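Local coordinates for hypothetical protein PA2218 (Pseudomonas aeruginosa, PDB 2HDW), which is of unknown function but adopts an alpha/beta hydrolase fold and is therefore probably a hydrolase, at residues A[69-74]-A[83-88]; A[77-82]-A[132-137]; A[200-205]-A[311-316]. All coordinates share one frame; numbering follows the deposited sequence.

Contact 1: A[69-74]-A[83-88]; sequences RKVTFA and ADLYLP
The methyl CD2 of L85 lies over one face of the R69 guanidinium, 3.3 Å above its plane and displaced toward the rim. R69 and L85 project side by side from a hydrogen-bonded antiparallel pair, and the arginine chain, extended from CG to NE, carries its flat end onto the leucine; arginine suits this exposed position because its aliphatic part and guanidinium face can pack on a methyl. V71 and A83 form the next hydrogen-bonded pair on the same face. The small A83 lets large neighbours close over it: CB meets V71 CG2 at 4.2 Å and F73 CE2 at 3.8 Å. F73 CG sits between the backbone N and the carbonyl carbon (chi1 51°), with the ring directed toward A83.

K70 and D84, a non-hydrogen-bonded pair, lie side by side on the other face. Aspartate OD1 touches the lysine chain at CD, 3.0 Å away, while K70 NZ stays 4.4 Å from D84 OD1, too far for a salt bridge. Each charge has its own partners: K70 pairs with E137, D84 with K58 and H68. In the backbone, L85 N donates to R69 O at 3.0 Å with an N-H...O angle of 167°, and V71 and A83 bond each other in both directions. The arrangement is that of a beta hairpin, here forming the antiparallel edge of an alpha/beta hydrolase sheet.

Contact 2: A[77-82]-A[132-137]; sequences YGITLA and PSYTGE
I79, just before strand 80-88 of the alpha/beta hydrolase sheet, and L81 and A82 within it, pack against a type II beta turn running from P132 to T135 in the loop after strand 126-130, and against E137 just beyond it. No hydrogen bond joins the two segments, so side-chain packing carries the contact. I79 is long enough to bridge two residues of the turn. Its chi2 of 180° extends CD1 toward Y134, where it comes within 3.5 Å of Y134 CZ, the two side chains crossing at about a right angle. The branch methyl I79 CG2 lies 3.5 Å from S133 OG, which L81 CD2 also approaches, at 3.3 Å. Methyls of I79 and L81 thus press on this hydroxyl, whose hydrogen bond goes to D154 of helix 148-164. A82, with only a methyl, lets E137 pack close: A82 CB lies 3.7 Å from E137 CB. The carboxylate of E137 forms a salt bridge with K109, which probably stabilises its negative charge. Within the turn, P132 O accepts from both T135 N and T135 OG1, which reach it from the same face of the carbonyl plane, the hydroxyl at 2.8 Å.

Contact 3: A[200-205]-A[311-316]; sequences TSTMYD and LIHGER
Two neighbouring parallel strands, 197-201 and 309-314, meet here at their C-terminal ends, inside the sheet, and the contact continues into the loop that follows the first. I312 grips the other strand through both backbone polar atoms: its N donates to T200 O at 2.8 Å, and its O accepts from T202 N at 2.8 Å. T200 and L311 lie side by side, with T200 OG1 3.4 Å from L311 CB; the same hydroxyl is hydrogen-bonded to a water that donates to I312 O and accepts from M203 N. Threonine suits the place, being compact yet able to bind this water. In an alpha/beta hydrolase fold such strand ends carry the loops from which active sites are generally built. Beyond the pairing, T202 CA sits over one face of the H313 ring in a CH-pi contact, 3.5 Å from the centroid and 16° off the normal. M203 O approaches the ring's edge in plane, 3.5 Å from CE1 of H313. The imidazole is fixed by hydrogen bonds between ND1 and the S323 hydroxyl and between NE2 and the S319 hydroxyl. M203 CG lies between the backbone N and the carbonyl carbon (chi1 79°), and chi2 of 171° extends the chain to SD, 3.9 Å from L311 CD2.

Overall arrangement
All three contacts belong to one mixed sheet of the alpha/beta hydrolase fold. Contacts 1 and 2 are neighbours, their centres 13 Å apart: both use strand 80-88, their segments alternate along the chain, and they touch through the K70-E137 salt bridge and a probable hydrogen bond from L81 N to F73 O. Together they tie the antiparallel N-terminal hairpin to the loop after strand 126-130. Contact 3 follows both in the chain and lies on the opposite side of its centre, about 26 Å from contact 1 and 25 Å from contact 2, centre to centre. It joins parallel strands 197-201 and 309-314, whose segments are separated by 105 residues, so that distant sequence regions form one continuous sheet.

Contact 1: A[69-74]-A[83-88]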
ATOM      1  N   ARG A  69      16.649  10.571  -1.431  1.00 19.62           N
ATOM      2  CA  ARG A  69      16.582  11.076  -2.800  1.00 18.66           C
ATOM      3  C   ARG A  69      15.408  10.396  -3.512  1.00 17.68           C
ATOM      4  O   ARG A  69      14.996   9.291  -3.136  1.00 15.74           O
ATOM      5  CB  ARG A  69      17.901  10.828  -3.547  1.00 21.85           C
ATOM      6  CG  ARG A  69      18.187   9.388  -3.958  1.00 21.88           C
ATOM      7  CD  ARG A  69      19.395   9.362  -4.894  1.00 24.43           C
ATOM      8  NE  ARG A  69      19.448   8.174  -5.746  1.00 26.23           N
ATOM      9  CZ  ARG A  69      19.971   7.007  -5.383  1.00 27.12           C
ATOM     10  NH1 ARG A  69      20.499   6.861  -4.173  1.00 27.74           N
ATOM     11  NH2 ARG A  69      19.969   5.987  -6.234  1.00 23.75           N
ATOM     12  N   LYS A  70      14.857  11.059  -4.524  1.00 14.60           N
ATOM     13  CA  LYS A  70      13.718  10.509  -5.257  1.00 14.71           C
ATOM     14  C   LYS A  70      14.184   9.743  -6.488  1.00 14.43           C
ATOM     15  O   LYS A  70      15.166  10.112  -7.127  1.00 14.15           O
ATOM     16  CB  LYS A  70      12.764  11.637  -5.667  1.00 16.05           C
ATOM     17  CG  LYS A  70      12.603  12.718  -4.594  1.00 17.60           C
ATOM     18  CD  LYS A  70      11.183  12.844  -4.046  1.00 18.02           C
ATOM     19  CE  LYS A  70      10.233  13.458  -5.050  1.00 16.14           C
ATOM     20  NZ  LYS A  70       9.013  14.020  -4.387  1.00 12.70           N
ATOM     21  N   VAL A  71      13.487   8.662  -6.812  1.00 13.86           N
ATOM     22  CA  VAL A  71      13.847   7.861  -7.972  1.00 12.65           C
ATOM     23  C   VAL A  71      12.607   7.484  -8.766  1.00 12.11           C
ATOM     24  O   VAL A  71      11.480   7.702  -8.317  1.00  9.29           O
ATOM     25  CB  VAL A  71      14.572   6.562  -7.564  1.00 12.51           C
ATOM     26  CG1 VAL A  71      15.841   6.895  -6.793  1.00 13.31           C
ATOM     27  CG2 VAL A  71      13.644   5.680  -6.719  1.00 12.87           C
ATOM     28  N   THR A  72      12.830   6.933  -9.955  1.00 11.14           N
ATOM     29  CA  THR A  72      11.746   6.489 -10.816  1.00 11.01           C
ATOM     30  C   THR A  72      12.142   5.153 -11.443  1.00 11.20           C
ATOM     31  O   THR A  72      13.327   4.805 -11.504  1.00 11.30           O
ATOM     32  CB  THR A  72      11.459   7.504 -11.947  1.00 12.80           C
ATOM     33  OG1 THR A  72      12.581   7.562 -12.839  1.00 13.25           O
ATOM     34  CG2 THR A  72      11.201   8.879 -11.371  1.00 10.62           C
ATOM     35  N   PHE A  73      11.145   4.405 -11.897  1.00 10.29           N
ATOM     36  CA  PHE A  73      11.369   3.107 -12.523  1.00 11.60           C
ATOM     37  C   PHE A  73      10.059   2.660 -13.161  1.00 11.69           C
ATOM     38  O   PHE A  73       8.975   3.045 -12.703  1.00 11.32           O
ATOM     39  CB  PHE A  73      11.843   2.096 -11.474  1.00 10.68           C
ATOM     40  CG  PHE A  73      10.975   2.043 -10.248  1.00 14.11           C
ATOM     41  CD1 PHE A  73       9.769   1.347 -10.260  1.00 11.70           C
ATOM     42  CD2 PHE A  73      11.355   2.707  -9.087  1.00 13.26           C
ATOM     43  CE1 PHE A  73       8.951   1.314  -9.131  1.00 14.79           C
ATOM     44  CE2 PHE A  73      10.544   2.682  -7.949  1.00 15.75           C
ATOM     45  CZ  PHE A  73       9.341   1.984  -7.971  1.00 15.86           C
ATOM     46  N   ALA A  74      10.145   1.854 -14.213  1.00 10.00           N
ATOM     47  CA  ALA A  74       8.932   1.413 -14.895  1.00 11.45           C
ATOM     48  C   ALA A  74       8.476   0.014 -14.491  1.00 11.46           C
ATOM     49  O   ALA A  74       9.262  -0.776 -13.962  1.00 11.67           O
ATOM     50  CB  ALA A  74       9.145   1.474 -16.407  1.00 11.61           C
ATOM     51  N   ALA A  83       9.192   7.340  -6.595  1.00 10.51           N
ATOM     52  CA  ALA A  83       9.387   6.812  -5.253  1.00 11.80           C
ATOM     53  C   ALA A  83      10.463   7.549  -4.469  1.00 12.58           C
ATOM     54  O   ALA A  83      11.281   8.277  -5.040  1.00 11.62           O
ATOM     55  CB  ALA A  83       9.739   5.328  -5.331  1.00  9.57           C
ATOM     56  N   ASP A  84      10.441   7.356  -3.153  1.00 12.16           N
ATOM     57  CA  ASP A  84      11.425   7.950  -2.259  1.00 12.08           C
ATOM     58  C   ASP A  84      12.291   6.795  -1.786  1.00 11.96           C
ATOM     59  O   ASP A  84      11.779   5.773  -1.326  1.00  9.80           O
ATOM     60  CB  ASP A  84      10.756   8.605  -1.044  1.00 11.89           C
ATOM     61  CG  ASP A  84      10.077   9.921  -1.380  1.00 13.05           C
ATOM     62  OD1 ASP A  84      10.776  10.848  -1.848  1.00 12.47           O
ATOM     63  OD2 ASP A  84       8.846  10.034  -1.166  1.00 12.00           O
ATOM     64  N   LEU A  85      13.600   6.961  -1.913  1.00 12.13           N
ATOM     65  CA  LEU A  85      14.562   5.950  -1.504  1.00 12.20           C
ATOM     66  C   LEU A  85      15.309   6.448  -0.269  1.00 13.06           C
ATOM     67  O   LEU A  85      15.824   7.565  -0.264  1.00 13.93           O
ATOM     68  CB  LEU A  85      15.553   5.700  -2.636  1.00 12.11           C
ATOM     69  CG  LEU A  85      16.731   4.760  -2.383  1.00 12.54           C
ATOM     70  CD1 LEU A  85      16.236   3.326  -2.222  1.00 13.63           C
ATOM     71  CD2 LEU A  85      17.694   4.862  -3.549  1.00 10.15           C
ATOM     72  N   TYR A  86      15.362   5.617   0.768  1.00 13.62           N
ATOM     73  CA  TYR A  86      16.046   5.967   2.013  1.00 12.25           C
ATOM     74  C   TYR A  86      17.137   4.946   2.313  1.00 12.53           C
ATOM     75  O   TYR A  86      16.896   3.740   2.248  1.00 11.47           O
ATOM     76  CB  TYR A  86      15.056   5.980   3.183  1.00 12.66           C
ATOM     77  CG  TYR A  86      13.893   6.934   3.030  1.00 11.68           C
ATOM     78  CD1 TYR A  86      13.923   8.211   3.599  1.00 13.91           C
ATOM     79  CD2 TYR A  86      12.758   6.557   2.319  1.00 11.96           C
ATOM     80  CE1 TYR A  86      12.838   9.087   3.463  1.00 10.90           C
ATOM     81  CE2 TYR A  86      11.677   7.417   2.172  1.00 13.39           C
ATOM     82  CZ  TYR A  86      11.719   8.678   2.745  1.00 14.41           C
ATOM     83  OH  TYR A  86      10.634   9.514   2.584  1.00 13.18           O
ATOM     84  N   LEU A  87      18.330   5.430   2.648  1.00 12.59           N
ATOM     85  CA  LEU A  87      19.448   4.547   2.972  1.00 13.65           C
ATOM     86  C   LEU A  87      20.125   4.967   4.268  1.00 13.25           C
ATOM     87  O   LEU A  87      20.167   6.151   4.604  1.00 14.06           O
ATOM     88  CB  LEU A  87      20.506   4.557   1.859  1.00 15.17           C
ATOM     89  CG  LEU A  87      20.111   4.174   0.429  1.00 18.59           C
ATOM     90  CD1 LEU A  87      19.305   5.303  -0.200  1.00 17.69           C
ATOM     91  CD2 LEU A  87      21.370   3.917  -0.387  1.00 19.82           C
ATOM     92  N   PRO A  88      20.659   3.994   5.022  1.00 12.50           N
ATOM     93  CA  PRO A  88      21.345   4.295   6.282  1.00 13.17           C
ATOM     94  C   PRO A  88      22.648   5.024   5.937  1.00 12.48           C
ATOM     95  O   PRO A  88      23.206   4.805   4.863  1.00 11.37           O
ATOM     96  CB  PRO A  88      21.615   2.905   6.874  1.00 13.42           C
ATOM     97  CG  PRO A  88      20.551   2.035   6.255  1.00 15.22           C
ATOM     98  CD  PRO A  88      20.496   2.542   4.837  1.00 12.31           C
TER

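Contact 2: A[77-82]-A[132-137]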
ATOM      1  N   TYR A  77       4.000  -3.107 -17.340  1.00 10.06           N
ATOM      2  CA  TYR A  77       2.916  -2.628 -18.177  1.00 10.82           C
ATOM      3  C   TYR A  77       3.209  -1.279 -18.823  1.00 11.11           C
ATOM      4  O   TYR A  77       2.326  -0.661 -19.427  1.00 10.48           O
ATOM      5  CB  TYR A  77       1.621  -2.604 -17.359  1.00  9.74           C
ATOM      6  CG  TYR A  77       1.219  -3.993 -16.886  1.00  8.45           C
ATOM      7  CD1 TYR A  77       1.203  -5.076 -17.774  1.00  9.22           C
ATOM      8  CD2 TYR A  77       0.838  -4.224 -15.565  1.00  8.43           C
ATOM      9  CE1 TYR A  77       0.818  -6.353 -17.355  1.00  8.84           C
ATOM     10  CE2 TYR A  77       0.446  -5.492 -15.136  1.00  8.96           C
ATOM     11  CZ  TYR A  77       0.438  -6.552 -16.035  1.00 10.83           C
ATOM     12  OH  TYR A  77       0.029  -7.800 -15.616  1.00  8.91           O
ATOM     13  N   GLY A  78       4.459  -0.838 -18.689  1.00 11.39           N
ATOM     14  CA  GLY A  78       4.895   0.414 -19.290  1.00 11.59           C
ATOM     15  C   GLY A  78       4.676   1.696 -18.509  1.00 12.82           C
ATOM     16  O   GLY A  78       4.850   2.786 -19.052  1.00 12.78           O
ATOM     17  N   ILE A  79       4.301   1.590 -17.242  1.00 12.92           N
ATOM     18  CA  ILE A  79       4.072   2.790 -16.447  1.00 14.13           C
ATOM     19  C   ILE A  79       5.293   3.088 -15.588  1.00 13.93           C
ATOM     20  O   ILE A  79       5.852   2.185 -14.962  1.00 13.55           O
ATOM     21  CB  ILE A  79       2.831   2.623 -15.538  1.00 14.52           C
ATOM     22  CG1 ILE A  79       1.619   2.242 -16.399  1.00 15.88           C
ATOM     23  CG2 ILE A  79       2.556   3.921 -14.773  1.00 17.01           C
ATOM     24  CD1 ILE A  79       0.323   2.046 -15.619  1.00 16.47           C
ATOM     25  N   THR A  80       5.712   4.352 -15.581  1.00 12.41           N
ATOM     26  CA  THR A  80       6.863   4.783 -14.794  1.00 12.64           C
ATOM     27  C   THR A  80       6.375   5.290 -13.442  1.00 12.30           C
ATOM     28  O   THR A  80       5.504   6.163 -13.373  1.00 12.79           O
ATOM     29  CB  THR A  80       7.637   5.905 -15.512  1.00 15.11           C
ATOM     30  OG1 THR A  80       8.130   5.411 -16.765  1.00 15.25           O
ATOM     31  CG2 THR A  80       8.815   6.378 -14.663  1.00 13.54           C
ATOM     32  N   LEU A  81       6.931   4.730 -12.372  1.00  9.93           N
ATOM     33  CA  LEU A  81       6.536   5.104 -11.021  1.00  9.84           C
ATOM     34  C   LEU A  81       7.553   6.003 -10.329  1.00  9.82           C
ATOM     35  O   LEU A  81       8.743   5.955 -10.629  1.00 10.25           O
ATOM     36  CB  LEU A  81       6.331   3.845 -10.176  1.00  9.99           C
ATOM     37  CG  LEU A  81       5.461   2.737 -10.774  1.00 13.95           C
ATOM     38  CD1 LEU A  81       5.445   1.544  -9.834  1.00 16.02           C
ATOM     39  CD2 LEU A  81       4.044   3.250 -11.012  1.00 15.05           C
ATOM     40  N   ALA A  82       7.068   6.829  -9.407  1.00 10.26           N
ATOM     41  CA  ALA A  82       7.927   7.722  -8.639  1.00 10.57           C
ATOM     42  C   ALA A  82       8.041   7.150  -7.228  1.00 11.84           C
ATOM     43  O   ALA A  82       7.097   6.548  -6.715  1.00  9.53           O
ATOM     44  CB  ALA A  82       7.330   9.131  -8.593  1.00 10.78           C
ATOM     45  N   PRO A 132       1.791   4.311  -6.386  1.00  8.36           N
ATOM     46  CA  PRO A 132       1.207   3.328  -7.304  1.00  7.53           C
ATOM     47  C   PRO A 132       0.924   3.942  -8.675  1.00  7.91           C
ATOM     48  O   PRO A 132       0.799   5.165  -8.807  1.00  6.43           O
ATOM     49  CB  PRO A 132      -0.080   2.914  -6.592  1.00  5.35           C
ATOM     50  CG  PRO A 132       0.278   3.064  -5.136  1.00  6.77           C
ATOM     51  CD  PRO A 132       1.035   4.370  -5.121  1.00  9.28           C
ATOM     52  N   SER A 133       0.841   3.087  -9.693  1.00  7.89           N
ATOM     53  CA  SER A 133       0.543   3.526 -11.056  1.00  7.85           C
ATOM     54  C   SER A 133      -0.663   4.467 -11.080  1.00  7.10           C
ATOM     55  O   SER A 133      -1.619   4.273 -10.333  1.00  7.36           O
ATOM     56  CB  SER A 133       0.244   2.311 -11.950  1.00  7.20           C
ATOM     57  OG  SER A 133       1.431   1.624 -12.330  1.00  8.36           O
ATOM     58  N   TYR A 134      -0.610   5.479 -11.941  1.00  7.60           N
ATOM     59  CA  TYR A 134      -1.696   6.449 -12.099  1.00  7.89           C
ATOM     60  C   TYR A 134      -1.922   7.402 -10.923  1.00  9.52           C
ATOM     61  O   TYR A 134      -2.835   8.232 -10.982  1.00  8.95           O
ATOM     62  CB  TYR A 134      -3.025   5.735 -12.367  1.00  9.09           C
ATOM     63  CG  TYR A 134      -3.030   4.769 -13.525  1.00  7.94           C
ATOM     64  CD1 TYR A 134      -3.124   5.217 -14.844  1.00  7.61           C
ATOM     65  CD2 TYR A 134      -2.972   3.397 -13.299  1.00 10.07           C
ATOM     66  CE1 TYR A 134      -3.160   4.311 -15.907  1.00  7.92           C
ATOM     67  CE2 TYR A 134      -3.009   2.486 -14.352  1.00  8.89           C
ATOM     68  CZ  TYR A 134      -3.101   2.946 -15.649  1.00  9.58           C
ATOM     69  OH  TYR A 134      -3.104   2.027 -16.677  1.00 11.27           O
ATOM     70  N   THR A 135      -1.117   7.296  -9.867  1.00  7.54           N
ATOM     71  CA  THR A 135      -1.303   8.159  -8.698  1.00  9.01           C
ATOM     72  C   THR A 135      -0.042   8.879  -8.230  1.00 10.33           C
ATOM     73  O   THR A 135       1.063   8.576  -8.677  1.00 11.12           O
ATOM     74  CB  THR A 135      -1.856   7.358  -7.493  1.00  8.75           C
ATOM     75  OG1 THR A 135      -0.841   6.482  -6.988  1.00  8.90           O
ATOM     76  CG2 THR A 135      -3.062   6.524  -7.918  1.00  7.94           C
ATOM     77  N   GLY A 136      -0.221   9.834  -7.317  1.00  8.59           N
ATOM     78  CA  GLY A 136       0.904  10.589  -6.792  1.00  8.43           C
ATOM     79  C   GLY A 136       1.722  11.260  -7.878  1.00 10.40           C
ATOM     80  O   GLY A 136       1.177  11.953  -8.740  1.00 10.94           O
ATOM     81  N   GLU A 137       3.037  11.063  -7.840  1.00  8.27           N
ATOM     82  CA  GLU A 137       3.914  11.649  -8.847  1.00 10.36           C
ATOM     83  C   GLU A 137       4.205  10.665  -9.973  1.00 11.90           C
ATOM     84  O   GLU A 137       4.889  10.999 -10.942  1.00 14.44           O
ATOM     85  CB  GLU A 137       5.224  12.113  -8.206  1.00 10.15           C
ATOM     86  CG  GLU A 137       5.030  13.220  -7.189  1.00 10.84           C
ATOM     87  CD  GLU A 137       6.335  13.788  -6.691  1.00 10.03           C
ATOM     88  OE1 GLU A 137       7.077  13.064  -6.000  1.00 13.18           O
ATOM     89  OE2 GLU A 137       6.621  14.962  -6.996  1.00 11.91           O
TER

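Contact 3: A[200-205]-A[311-316]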
ATOM      1  N   THR A 200       2.460  -7.406   6.757  1.00  9.53           N
ATOM      2  CA  THR A 200       1.317  -6.593   6.360  1.00  7.39           C
ATOM      3  C   THR A 200       0.914  -5.821   7.609  1.00  8.17           C
ATOM      4  O   THR A 200       1.030  -6.336   8.723  1.00  8.63           O
ATOM      5  CB  THR A 200       0.106  -7.435   5.883  1.00  9.69           C
ATOM      6  OG1 THR A 200      -0.307  -8.330   6.924  1.00 11.05           O
ATOM      7  CG2 THR A 200       0.458  -8.222   4.629  1.00 10.71           C
ATOM      8  N   SER A 201       0.469  -4.584   7.432  1.00  8.19           N
ATOM      9  CA  SER A 201       0.058  -3.777   8.573  1.00  9.37           C
ATOM     10  C   SER A 201      -1.379  -3.292   8.387  1.00  9.86           C
ATOM     11  O   SER A 201      -1.695  -2.651   7.383  1.00 11.52           O
ATOM     12  CB  SER A 201       0.999  -2.579   8.741  1.00  6.80           C
ATOM     13  OG  SER A 201       0.753  -1.903   9.964  1.00  9.28           O
ATOM     14  N   THR A 202      -2.241  -3.619   9.349  1.00  8.28           N
ATOM     15  CA  THR A 202      -3.653  -3.219   9.319  1.00  9.62           C
ATOM     16  C   THR A 202      -4.208  -3.305   7.885  1.00  9.73           C
ATOM     17  O   THR A 202      -4.805  -2.362   7.356  1.00 11.20           O
ATOM     18  CB  THR A 202      -3.817  -1.778   9.925  1.00  9.53           C
ATOM     19  OG1 THR A 202      -5.202  -1.516  10.171  1.00 12.55           O
ATOM     20  CG2 THR A 202      -3.251  -0.703   8.985  1.00  8.20           C
ATOM     21  N   MET A 203      -4.032  -4.479   7.286  1.00  8.06           N
ATOM     22  CA  MET A 203      -4.429  -4.736   5.904  1.00  9.43           C
ATOM     23  C   MET A 203      -5.912  -4.818   5.568  1.00  9.75           C
ATOM     24  O   MET A 203      -6.769  -5.035   6.428  1.00  8.83           O
ATOM     25  CB  MET A 203      -3.767  -6.040   5.395  1.00  8.29           C
ATOM     26  CG  MET A 203      -4.449  -7.349   5.860  1.00  9.63           C
ATOM     27  SD  MET A 203      -3.848  -8.899   5.056  1.00  1.11           S
ATOM     28  CE  MET A 203      -4.821  -8.934   3.548  1.00  8.75           C
ATOM     29  N   TYR A 204      -6.170  -4.654   4.272  1.00  9.62           N
ATOM     30  CA  TYR A 204      -7.486  -4.762   3.653  1.00 10.15           C
ATOM     31  C   TYR A 204      -7.186  -5.653   2.450  1.00 10.92           C
ATOM     32  O   TYR A 204      -6.053  -5.678   1.965  1.00  9.12           O
ATOM     33  CB  TYR A 204      -7.948  -3.430   3.054  1.00 11.40           C
ATOM     34  CG  TYR A 204      -8.892  -2.561   3.852  1.00 11.94           C
ATOM     35  CD1 TYR A 204      -8.506  -2.000   5.070  1.00 13.80           C
ATOM     36  CD2 TYR A 204     -10.125  -2.176   3.314  1.00 13.34           C
ATOM     37  CE1 TYR A 204      -9.311  -1.068   5.722  1.00 13.25           C
ATOM     38  CE2 TYR A 204     -10.937  -1.244   3.959  1.00 14.20           C
ATOM     39  CZ  TYR A 204     -10.520  -0.688   5.159  1.00 14.71           C
ATOM     40  OH  TYR A 204     -11.282   0.287   5.768  1.00 14.13           O
ATOM     41  N   ASP A 205      -8.181  -6.391   1.982  1.00 10.19           N
ATOM     42  CA  ASP A 205      -8.034  -7.163   0.755  1.00  9.73           C
ATOM     43  C   ASP A 205      -8.975  -6.295  -0.080  1.00  9.94           C
ATOM     44  O   ASP A 205     -10.194  -6.406   0.060  1.00 10.41           O
ATOM     45  CB  ASP A 205      -8.608  -8.579   0.894  1.00 11.20           C
ATOM     46  CG  ASP A 205      -8.774  -9.276  -0.451  1.00 10.65           C
ATOM     47  OD1 ASP A 205      -8.907  -8.570  -1.469  1.00 10.78           O
ATOM     48  OD2 ASP A 205      -8.797 -10.526  -0.497  1.00 12.73           O
ATOM     49  N   LEU A 311       1.481 -10.900   9.830  1.00  9.32           N
ATOM     50  CA  LEU A 311       0.383  -9.965   9.639  1.00 10.13           C
ATOM     51  C   LEU A 311       0.179  -9.240  10.966  1.00 10.59           C
ATOM     52  O   LEU A 311      -0.007  -9.876  12.002  1.00 12.48           O
ATOM     53  CB  LEU A 311      -0.890 -10.707   9.222  1.00  8.19           C
ATOM     54  CG  LEU A 311      -0.742 -11.559   7.954  1.00 10.35           C
ATOM     55  CD1 LEU A 311      -0.374 -12.979   8.360  1.00  9.78           C
ATOM     56  CD2 LEU A 311      -2.053 -11.577   7.163  1.00  8.91           C
ATOM     57  N   ILE A 312       0.232  -7.912  10.927  1.00 10.61           N
ATOM     58  CA  ILE A 312       0.086  -7.086  12.122  1.00 10.08           C
ATOM     59  C   ILE A 312      -1.238  -6.326  12.070  1.00 11.76           C
ATOM     60  O   ILE A 312      -1.595  -5.785  11.030  1.00 10.60           O
ATOM     61  CB  ILE A 312       1.261  -6.076  12.211  1.00  8.87           C
ATOM     62  CG1 ILE A 312       2.588  -6.834  12.099  1.00  9.59           C
ATOM     63  CG2 ILE A 312       1.193  -5.286  13.518  1.00 10.46           C
ATOM     64  CD1 ILE A 312       3.832  -5.956  12.166  1.00  6.32           C
ATOM     65  N   HIS A 313      -1.965  -6.275  13.185  1.00 10.16           N
ATOM     66  CA  HIS A 313      -3.252  -5.585  13.190  1.00 10.21           C
ATOM     67  C   HIS A 313      -3.703  -5.120  14.575  1.00 11.10           C
ATOM     68  O   HIS A 313      -3.500  -5.812  15.580  1.00 11.55           O
ATOM     69  CB  HIS A 313      -4.334  -6.493  12.588  1.00 10.93           C
ATOM     70  CG  HIS A 313      -5.314  -5.769  11.718  1.00 11.84           C
ATOM     71  ND1 HIS A 313      -5.455  -6.038  10.373  1.00 11.19           N
ATOM     72  CD2 HIS A 313      -6.164  -4.750  11.988  1.00 11.60           C
ATOM     73  CE1 HIS A 313      -6.345  -5.212   9.850  1.00  9.49           C
ATOM     74  NE2 HIS A 313      -6.791  -4.420  10.808  1.00 12.06           N
ATOM     75  N   GLY A 314      -4.315  -3.940  14.614  1.00  9.25           N
ATOM     76  CA  GLY A 314      -4.810  -3.397  15.861  1.00 10.44           C
ATOM     77  C   GLY A 314      -6.015  -4.178  16.351  1.00 13.07           C
ATOM     78  O   GLY A 314      -6.884  -4.564  15.565  1.00 14.31           O
ATOM     79  N   GLU A 315      -6.059  -4.410  17.659  1.00 12.28           N
ATOM     80  CA  GLU A 315      -7.134  -5.151  18.313  1.00 12.50           C
ATOM     81  C   GLU A 315      -8.524  -4.558  18.064  1.00 13.35           C
ATOM     82  O   GLU A 315      -9.493  -5.288  17.846  1.00 12.33           O
ATOM     83  CB  GLU A 315      -6.880  -5.178  19.826  1.00 11.91           C
ATOM     84  CG  GLU A 315      -7.903  -5.957  20.643  1.00 16.59           C
ATOM     85  CD  GLU A 315      -8.036  -5.431  22.072  1.00 19.95           C
ATOM     86  OE1 GLU A 315      -7.160  -4.663  22.519  1.00 16.40           O
ATOM     87  OE2 GLU A 315      -9.021  -5.791  22.753  1.00 23.84           O
ATOM     88  N   ARG A 316      -8.614  -3.233  18.103  1.00 13.65           N
ATOM     89  CA  ARG A 316      -9.891  -2.549  17.935  1.00 16.44           C
ATOM     90  C   ARG A 316     -10.190  -2.107  16.510  1.00 16.13           C
ATOM     91  O   ARG A 316     -11.183  -1.419  16.275  1.00 15.97           O
ATOM     92  CB  ARG A 316      -9.939  -1.320  18.847  1.00 18.16           C
ATOM     93  CG  ARG A 316      -9.434  -1.565  20.264  1.00 22.76           C
ATOM     94  CD  ARG A 316     -10.241  -2.627  20.984  1.00 27.16           C
ATOM     95  NE  ARG A 316     -11.119  -2.064  22.010  1.00 32.98           N
ATOM     96  CZ  ARG A 316     -12.108  -1.206  21.770  1.00 34.73           C
ATOM     97  NH1 ARG A 316     -12.355  -0.798  20.531  1.00 35.77           N
ATOM     98  NH2 ARG A 316     -12.865  -0.767  22.770  1.00 35.64           N
TER
HETATM   99  O   HOH W   1      -2.221  -6.796   8.501  1.00  4.11           O
HETATM  100  O   HOH W   2      -4.920  -1.724  12.962  1.00 10.35           O